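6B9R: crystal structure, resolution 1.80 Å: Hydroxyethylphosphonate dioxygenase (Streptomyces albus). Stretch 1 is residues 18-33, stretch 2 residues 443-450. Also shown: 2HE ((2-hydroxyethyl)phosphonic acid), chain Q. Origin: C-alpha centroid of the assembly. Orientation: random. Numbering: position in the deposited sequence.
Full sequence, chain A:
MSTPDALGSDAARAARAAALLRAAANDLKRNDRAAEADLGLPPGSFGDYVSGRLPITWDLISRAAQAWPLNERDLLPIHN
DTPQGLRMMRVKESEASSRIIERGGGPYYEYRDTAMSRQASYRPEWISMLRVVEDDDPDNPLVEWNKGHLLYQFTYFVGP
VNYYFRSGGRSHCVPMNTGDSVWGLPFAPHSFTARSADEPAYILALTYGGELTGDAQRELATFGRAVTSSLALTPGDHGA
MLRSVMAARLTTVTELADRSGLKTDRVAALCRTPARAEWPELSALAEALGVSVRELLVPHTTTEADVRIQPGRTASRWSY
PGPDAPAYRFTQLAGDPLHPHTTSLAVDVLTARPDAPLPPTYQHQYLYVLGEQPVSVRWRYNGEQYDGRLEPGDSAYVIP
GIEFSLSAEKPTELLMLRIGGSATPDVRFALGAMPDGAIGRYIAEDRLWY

Stretch 1 18-33: AALLRAAANDLKRNDR
Stretch 2 (443-450) IAEDRLWY

A side-chain amide on a helix can bond to the backbone of a neighbouring segment that has no regular secondary structure, as Asn26 of hydroxyethylphosphonate dioxygenase illustrates. Residues 18-27 are helical; Leu28 leaves the helix, Lys29 takes left-handed angles (51/43), Arg30 is extended (-108/110), and Asn31 N-caps the next helix. The C-terminal tail, non-helical from Ala444 onward, runs in the same direction, its CA atoms pairing Ala19 with Glu445 (5.0 Å) and Asn26 with Trp449 (5.8 Å).

Asn26 (m, chi2 -10°) is the polar hub. Its ND2 donates to Arg447 O at 2.9 Å, nearly straight at 166°, and weakly to Glu445 OE2 at 3.4 Å; its OD1 accepts a weak bond from Trp449 N at 3.3 Å. One amide thus serves both a carbonyl and an NH of the tail. Glu445 (t, p, -77°) turns back on itself, OE1 accepting from Asp446 N at 3.0 Å.

Asn31 (p, chi2 12°) divides its amide: ND2 donates to Tyr450 OH at 3.1 Å and 178°, while OD1 caps a backbone N just beyond the stretch. Within stretch 1, Arg22 (t, p, p, -171°) forms a salt bridge with Asp32 (m), Arg22 NH1 lying 2.8 Å from Asp32 OD1. Leu448 N lies over one face of the guanidinium, and Arg22 NH1 lies 3.6 Å from Leu448 CD1. Leu448 is t, p.

Trp449 (p, chi2 96°) buries the most area. Asn26 O lies over one face of its ring, whereas Arg30 O, 3.7 Å from CZ3, lies at the edge. Lys29 (m, m, t, m) packs its CD 3.7 Å from Trp449 CE2. The indole NH is satisfied by the ligand: Trp449 NE1 donates to 2HE O2 at 3.0 Å. At the other end, Ala19 CB rests 3.4 Å from Glu445 O.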

ATOM      1  N   ALA A  18     -11.387  15.235 -11.709  1.00 20.35           N
ATOM      2  CA  ALA A  18     -12.277  14.843 -12.798  1.00 20.52           C
ATOM      3  C   ALA A  18     -11.904  13.468 -13.332  1.00 25.67           C
ATOM      4  O   ALA A  18     -12.780  12.638 -13.608  1.00 23.22           O
ATOM      5  CB  ALA A  18     -12.234  15.885 -13.912  1.00 21.31           C
ATOM      6  N   ALA A  19     -10.603  13.200 -13.471  1.00 20.01           N
ATOM      7  CA  ALA A  19     -10.176  11.888 -13.944  1.00 19.61           C
ATOM      8  C   ALA A  19     -10.568  10.787 -12.965  1.00 24.43           C
ATOM      9  O   ALA A  19     -10.901   9.676 -13.388  1.00 19.45           O
ATOM     10  CB  ALA A  19      -8.673  11.865 -14.201  1.00 21.68           C
ATOM     11  N   LEU A  20     -10.532  11.071 -11.653  1.00 18.55           N
ATOM     12  CA  LEU A  20     -10.970  10.076 -10.672  1.00 17.84           C
ATOM     13  C   LEU A  20     -12.453   9.782 -10.794  1.00 19.10           C
ATOM     14  O   LEU A  20     -12.890   8.655 -10.521  1.00 18.39           O
ATOM     15  CB  LEU A  20     -10.688  10.544  -9.250  1.00 17.59           C
ATOM     16  CG  LEU A  20      -9.208  10.574  -8.900  1.00 17.49           C
ATOM     17  CD1 LEU A  20      -9.044  11.149  -7.519  1.00 22.45           C
ATOM     18  CD2 LEU A  20      -8.579   9.170  -9.001  1.00 18.15           C
ATOM     19  N   LEU A  21     -13.241  10.790 -11.160  1.00 21.21           N
ATOM     20  CA  LEU A  21     -14.674  10.569 -11.324  1.00 19.61           C
ATOM     21  C   LEU A  21     -14.959   9.681 -12.525  1.00 24.91           C
ATOM     22  O   LEU A  21     -15.807   8.780 -12.449  1.00 18.97           O
ATOM     23  CB  LEU A  21     -15.392  11.903 -11.462  1.00 18.91           C
ATOM     24  CG  LEU A  21     -16.896  11.756 -11.721  1.00 18.97           C
ATOM     25  CD1 LEU A  21     -17.539  10.980 -10.585  1.00 20.67           C
ATOM     26  CD2 LEU A  21     -17.528  13.130 -11.878  1.00 24.76           C
ATOM     27  N   ARG A  22     -14.288   9.938 -13.652  1.00 18.74           N
ATOM     28  CA  ARG A  22     -14.443   9.057 -14.806  1.00 18.75           C
ATOM     29  C   ARG A  22     -13.950   7.652 -14.481  1.00 18.09           C
ATOM     30  O   ARG A  22     -14.582   6.655 -14.850  1.00 19.21           O
ATOM     31  CB  ARG A  22     -13.692   9.622 -16.017  1.00 19.34           C
ATOM     32  CG  ARG A  22     -13.583   8.631 -17.188  1.00 23.38           C
ATOM     33  CD  ARG A  22     -14.953   8.293 -17.788  1.00 20.68           C
ATOM     34  NE  ARG A  22     -15.434   9.363 -18.652  1.00 21.98           N
ATOM     35  CZ  ARG A  22     -16.658   9.420 -19.166  1.00 23.86           C
ATOM     36  NH1 ARG A  22     -17.543   8.471 -18.891  1.00 20.91           N
ATOM     37  NH2 ARG A  22     -17.002  10.434 -19.953  1.00 25.01           N
ATOM     38  N   ALA A  23     -12.824   7.549 -13.780  1.00 20.55           N
ATOM     39  CA  ALA A  23     -12.309   6.228 -13.435  1.00 17.20           C
ATOM     40  C   ALA A  23     -13.289   5.467 -12.549  1.00 16.64           C
ATOM     41  O   ALA A  23     -13.475   4.256 -12.715  1.00 17.78           O
ATOM     42  CB  ALA A  23     -10.946   6.357 -12.745  1.00 17.02           C
ATOM     43  N   ALA A  24     -13.927   6.158 -11.599  1.00 16.62           N
ATOM     44  CA  ALA A  24     -14.873   5.482 -10.714  1.00 18.33           C
ATOM     45  C   ALA A  24     -16.067   4.969 -11.498  1.00 25.10           C
ATOM     46  O   ALA A  24     -16.544   3.850 -11.270  1.00 16.88           O
ATOM     47  CB  ALA A  24     -15.345   6.426  -9.606  1.00 18.04           C
ATOM     48  N   ALA A  25     -16.568   5.786 -12.418  1.00 16.81           N
ATOM     49  CA  ALA A  25     -17.707   5.385 -13.237  1.00 16.95           C
ATOM     50  C   ALA A  25     -17.340   4.215 -14.144  1.00 18.44           C
ATOM     51  O   ALA A  25     -18.079   3.229 -14.224  1.00 23.21           O
ATOM     52  CB  ALA A  25     -18.191   6.580 -14.047  1.00 20.11           C
ATOM     53  N   ASN A  26     -16.194   4.304 -14.826  1.00 20.42           N
ATOM     54  CA  ASN A  26     -15.705   3.182 -15.627  1.00 16.83           C
ATOM     55  C   ASN A  26     -15.631   1.899 -14.808  1.00 18.49           C
ATOM     56  O   ASN A  26     -16.017   0.823 -15.280  1.00 18.44           O
ATOM     57  CB  ASN A  26     -14.322   3.493 -16.195  1.00 17.46           C
ATOM     58  CG  ASN A  26     -14.360   4.408 -17.393  1.00 20.41           C
ATOM     59  OD1 ASN A  26     -15.420   4.692 -17.958  1.00 21.74           O
ATOM     60  ND2 ASN A  26     -13.187   4.864 -17.805  1.00 20.03           N
ATOM     61  N   ASP A  27     -15.088   1.988 -13.583  1.00 18.49           N
ATOM     62  CA  ASP A  27     -14.894   0.796 -12.765  1.00 17.10           C
ATOM     63  C   ASP A  27     -16.215   0.161 -12.350  1.00 23.13           C
ATOM     64  O   ASP A  27     -16.277  -1.058 -12.154  1.00 19.99           O
ATOM     65  CB  ASP A  27     -14.063   1.135 -11.524  1.00 14.77           C
ATOM     66  CG  ASP A  27     -12.608   1.390 -11.853  1.00 25.20           C
ATOM     67  OD1 ASP A  27     -12.212   1.213 -13.020  1.00 27.28           O
ATOM     68  OD2 ASP A  27     -11.860   1.768 -10.932  1.00 23.86           O
ATOM     69  N   LEU A  28     -17.275   0.958 -12.231  1.00 19.24           N
ATOM     70  CA  LEU A  28     -18.597   0.466 -11.886  1.00 18.54           C
ATOM     71  C   LEU A  28     -19.431   0.126 -13.112  1.00 21.56           C
ATOM     72  O   LEU A  28     -20.623  -0.165 -12.972  1.00 20.77           O
ATOM     73  CB  LEU A  28     -19.330   1.500 -11.009  1.00 15.48           C
ATOM     74  CG  LEU A  28     -18.858   1.441  -9.543  1.00 18.20           C
ATOM     75  CD1 LEU A  28     -19.209   2.716  -8.763  1.00 17.84           C
ATOM     76  CD2 LEU A  28     -19.480   0.239  -8.849  1.00 15.67           C
ATOM     77  N   LYS A  29     -18.828   0.149 -14.307  1.00 15.49           N
ATOM     78  CA  LYS A  29     -19.562  -0.064 -15.553  1.00 16.85           C
ATOM     79  C   LYS A  29     -20.786   0.850 -15.632  1.00 18.72           C
ATOM     80  O   LYS A  29     -21.883   0.441 -16.036  1.00 21.35           O
ATOM     81  CB  LYS A  29     -19.939  -1.540 -15.711  1.00 19.62           C
ATOM     82  CG  LYS A  29     -18.731  -2.494 -15.625  1.00 23.34           C
ATOM     83  CD  LYS A  29     -17.636  -2.071 -16.622  1.00 28.47           C
ATOM     84  CE  LYS A  29     -16.575  -3.158 -16.852  1.00 30.42           C
ATOM     85  NZ  LYS A  29     -15.740  -3.404 -15.651  1.00 33.35           N
ATOM     86  N   ARG A  30     -20.591   2.115 -15.251  1.00 16.55           N
ATOM     87  CA  ARG A  30     -21.585   3.171 -15.440  1.00 17.91           C
ATOM     88  C   ARG A  30     -21.094   4.101 -16.548  1.00 18.72           C
ATOM     89  O   ARG A  30     -20.119   4.838 -16.356  1.00 20.57           O
ATOM     90  CB  ARG A  30     -21.809   3.946 -14.142  1.00 21.63           C
ATOM     91  CG  ARG A  30     -22.117   3.051 -12.917  1.00 25.32           C
ATOM     92  CD  ARG A  30     -23.336   2.172 -13.207  1.00 23.09           C
ATOM     93  NE  ARG A  30     -24.136   1.818 -12.028  1.00 21.41           N
ATOM     94  CZ  ARG A  30     -23.977   0.710 -11.307  1.00 18.03           C
ATOM     95  NH1 ARG A  30     -24.783   0.477 -10.279  1.00 20.24           N
ATOM     96  NH2 ARG A  30     -23.012  -0.162 -11.599  1.00 18.90           N
ATOM     97  N   ASN A  31     -21.750   4.073 -17.705  1.00 18.06           N
ATOM     98  CA  ASN A  31     -21.372   5.023 -18.738  1.00 18.70           C
ATOM     99  C   ASN A  31     -22.016   6.366 -18.405  1.00 19.12           C
ATOM    100  O   ASN A  31     -22.640   6.533 -17.353  1.00 18.91           O
ATOM    101  CB  ASN A  31     -21.724   4.492 -20.127  1.00 20.27           C
ATOM    102  CG  ASN A  31     -23.214   4.303 -20.334  1.00 19.95           C
ATOM    103  OD1 ASN A  31     -24.035   4.764 -19.541  1.00 24.64           O
ATOM    104  ND2 ASN A  31     -23.568   3.637 -21.431  1.00 22.55           N
ATOM    105  N   ASP A  32     -21.882   7.339 -19.306  1.00 19.75           N
ATOM    106  CA  ASP A  32     -22.328   8.697 -19.008  1.00 20.21           C
ATOM    107  C   ASP A  32     -23.798   8.719 -18.589  1.00 27.76           C
ATOM    108  O   ASP A  32     -24.156   9.325 -17.572  1.00 20.85           O
ATOM    109  CB  ASP A  32     -22.095   9.594 -20.227  1.00 23.46           C
ATOM    110  CG  ASP A  32     -20.614   9.814 -20.520  1.00 38.25           C
ATOM    111  OD1 ASP A  32     -19.838   8.834 -20.486  1.00 41.39           O
ATOM    112  OD2 ASP A  32     -20.231  10.967 -20.803  1.00 47.61           O
ATOM    113  N   ARG A  33     -24.665   8.039 -19.352  1.00 20.22           N
ATOM    114  CA  ARG A  33     -26.091   8.054 -19.030  1.00 20.24           C
ATOM    115  C   ARG A  33     -26.374   7.336 -17.715  1.00 19.60           C
ATOM    116  O   ARG A  33     -27.164   7.816 -16.890  1.00 19.61           O
ATOM    117  CB  ARG A  33     -26.895   7.418 -20.168  1.00 20.40           C
ATOM    118  CG  ARG A  33     -26.611   8.004 -21.554  1.00 21.01           C
ATOM    119  CD  ARG A  33     -27.173   9.437 -21.720  1.00 21.65           C
ATOM    120  NE  ARG A  33     -26.218  10.428 -21.230  1.00 21.82           N
ATOM    121  CZ  ARG A  33     -25.205  10.905 -21.947  1.00 30.76           C
ATOM    122  NH1 ARG A  33     -24.368  11.786 -21.416  1.00 22.27           N
ATOM    123  NH2 ARG A  33     -25.033  10.503 -23.204  1.00 27.63           N
ATOM    124  N   ILE A 443      -2.395   7.314 -14.528  1.00 20.88           N
ATOM    125  CA  ILE A 443      -2.190   8.624 -13.912  1.00 20.71           C
ATOM    126  C   ILE A 443      -3.441   9.483 -14.030  1.00 22.22           C
ATOM    127  O   ILE A 443      -3.834  10.175 -13.083  1.00 26.03           O
ATOM    128  CB  ILE A 443      -0.973   9.323 -14.554  1.00 28.21           C
ATOM    129  CG1 ILE A 443       0.322   8.661 -14.081  1.00 37.12           C
ATOM    130  CG2 ILE A 443      -0.967  10.814 -14.240  1.00 32.14           C
ATOM    131  CD1 ILE A 443       0.353   8.406 -12.598  1.00 36.29           C
ATOM    132  N   ALA A 444      -4.076   9.471 -15.196  1.00 22.05           N
ATOM    133  CA  ALA A 444      -5.193  10.376 -15.433  1.00 27.36           C
ATOM    134  C   ALA A 444      -6.067   9.730 -16.502  1.00 29.06           C
ATOM    135  O   ALA A 444      -5.743   9.798 -17.689  1.00 27.50           O
ATOM    136  CB  ALA A 444      -4.698  11.749 -15.862  1.00 28.53           C
ATOM    137  N   GLU A 445      -7.143   9.082 -16.066  1.00 25.40           N
ATOM    138  CA  GLU A 445      -8.067   8.489 -17.016  1.00 25.01           C
ATOM    139  C   GLU A 445      -8.695   9.584 -17.859  1.00 33.53           C
ATOM    140  O   GLU A 445      -9.048  10.657 -17.355  1.00 30.75           O
ATOM    141  CB  GLU A 445      -9.147   7.686 -16.297  1.00 34.99           C
ATOM    142  CG  GLU A 445     -10.182   7.035 -17.227  1.00 34.76           C
ATOM    143  CD  GLU A 445      -9.585   5.967 -18.150  1.00 35.93           C
ATOM    144  OE1 GLU A 445      -8.929   6.317 -19.156  1.00 31.42           O
ATOM    145  OE2 GLU A 445      -9.785   4.765 -17.867  1.00 36.33           O
ATOM    146  N   ASP A 446      -8.827   9.309 -19.155  1.00 32.87           N
ATOM    147  CA  ASP A 446      -9.215  10.329 -20.114  1.00 34.67           C
ATOM    148  C   ASP A 446     -10.312   9.856 -21.059  1.00 35.22           C
ATOM    149  O   ASP A 446     -10.498  10.459 -22.122  1.00 35.49           O
ATOM    150  CB  ASP A 446      -7.994  10.798 -20.916  1.00 38.67           C
ATOM    151  CG  ASP A 446      -7.336   9.669 -21.722  1.00 42.20           C
ATOM    152  OD1 ASP A 446      -7.821   8.517 -21.694  1.00 34.19           O
ATOM    153  OD2 ASP A 446      -6.311   9.934 -22.388  1.00 46.82           O
ATOM    154  N   ARG A 447     -11.024   8.780 -20.725  1.00 25.45           N
ATOM    155  CA  ARG A 447     -11.973   8.244 -21.697  1.00 24.34           C
ATOM    156  C   ARG A 447     -12.911   7.247 -21.032  1.00 25.81           C
ATOM    157  O   ARG A 447     -12.580   6.622 -20.021  1.00 25.35           O
ATOM    158  CB  ARG A 447     -11.243   7.564 -22.864  1.00 28.79           C
ATOM    159  CG  ARG A 447     -10.519   6.262 -22.479  1.00 27.61           C
ATOM    160  CD  ARG A 447      -9.497   5.853 -23.543  1.00 31.75           C
ATOM    161  NE  ARG A 447      -8.392   6.805 -23.611  1.00 40.94           N
ATOM    162  CZ  ARG A 447      -7.309   6.652 -24.366  1.00 52.75           C
ATOM    163  NH1 ARG A 447      -7.168   5.574 -25.128  1.00 58.34           N
ATOM    164  NH2 ARG A 447      -6.361   7.582 -24.354  1.00 46.88           N
ATOM    165  N   LEU A 448     -14.082   7.095 -21.642  1.00 24.24           N
ATOM    166  CA  LEU A 448     -14.953   5.968 -21.345  1.00 24.01           C
ATOM    167  C   LEU A 448     -14.227   4.663 -21.663  1.00 28.92           C
ATOM    168  O   LEU A 448     -13.375   4.606 -22.553  1.00 24.67           O
ATOM    169  CB  LEU A 448     -16.240   6.078 -22.177  1.00 24.52           C
ATOM    170  CG  LEU A 448     -17.429   5.134 -21.958  1.00 24.37           C
ATOM    171  CD1 LEU A 448     -18.126   5.372 -20.617  1.00 25.62           C
ATOM    172  CD2 LEU A 448     -18.413   5.312 -23.093  1.00 25.09           C
ATOM    173  N   TRP A 449     -14.582   3.596 -20.941  1.00 23.69           N
ATOM    174  CA  TRP A 449     -13.816   2.359 -21.043  1.00 23.73           C
ATOM    175  C   TRP A 449     -14.057   1.598 -22.339  1.00 24.50           C
ATOM    176  O   TRP A 449     -13.352   0.617 -22.586  1.00 24.66           O
ATOM    177  CB  TRP A 449     -14.094   1.450 -19.833  1.00 23.03           C
ATOM    178  CG  TRP A 449     -15.385   0.654 -19.875  1.00 23.06           C
ATOM    179  CD1 TRP A 449     -15.532  -0.632 -20.294  1.00 23.32           C
ATOM    180  CD2 TRP A 449     -16.682   1.085 -19.437  1.00 22.80           C
ATOM    181  NE1 TRP A 449     -16.848  -1.029 -20.168  1.00 24.59           N
ATOM    182  CE2 TRP A 449     -17.572   0.010 -19.642  1.00 26.00           C
ATOM    183  CE3 TRP A 449     -17.178   2.277 -18.904  1.00 22.52           C
ATOM    184  CZ2 TRP A 449     -18.932   0.094 -19.337  1.00 25.44           C
ATOM    185  CZ3 TRP A 449     -18.528   2.358 -18.590  1.00 22.35           C
ATOM    186  CH2 TRP A 449     -19.391   1.275 -18.818  1.00 29.05           C
ATOM    187  N   TYR A 450     -15.015   2.021 -23.168  1.00 25.01           N
ATOM    188  CA  TYR A 450     -15.233   1.419 -24.485  1.00 27.66           C
ATOM    189  C   TYR A 450     -15.607   2.512 -25.476  1.00 28.45           C
ATOM    190  O   TYR A 450     -15.898   3.646 -25.093  1.00 26.52           O
ATOM    191  CB  TYR A 450     -16.331   0.356 -24.438  1.00 25.84           C
ATOM    192  CG  TYR A 450     -17.694   0.945 -24.162  1.00 25.67           C
ATOM    193  CD1 TYR A 450     -18.075   1.282 -22.868  1.00 24.86           C
ATOM    194  CD2 TYR A 450     -18.603   1.168 -25.198  1.00 26.36           C
ATOM    195  CE1 TYR A 450     -19.318   1.828 -22.607  1.00 24.72           C
ATOM    196  CE2 TYR A 450     -19.853   1.721 -24.946  1.00 26.23           C
ATOM    197  CZ  TYR A 450     -20.205   2.050 -23.645  1.00 25.40           C
ATOM    198  OH  TYR A 450     -21.441   2.598 -23.356  1.00 25.26           O
ATOM    199  OXT TYR A 450     -15.623   2.292 -26.680  1.00 27.28           O
TER
HETATM  200  O3  2HE Q 502     -15.952  -4.023 -22.015  1.00 25.87           O
HETATM  201  P   2HE Q 502     -16.170  -4.781 -20.621  1.00 38.97           P
HETATM  202  O1  2HE Q 502     -14.891  -4.844 -19.830  1.00 35.75           O
HETATM  203  O2  2HE Q 502     -17.313  -3.976 -19.824  1.00 29.46           O
HETATM  204  CA  2HE Q 502     -16.675  -6.489 -20.876  1.00 33.21           C
HETATM  205  CB  2HE Q 502     -16.654  -7.110 -19.493  1.00 34.32           C
HETATM  206  O4  2HE Q 502     -15.353  -6.932 -18.923  1.00 42.22           O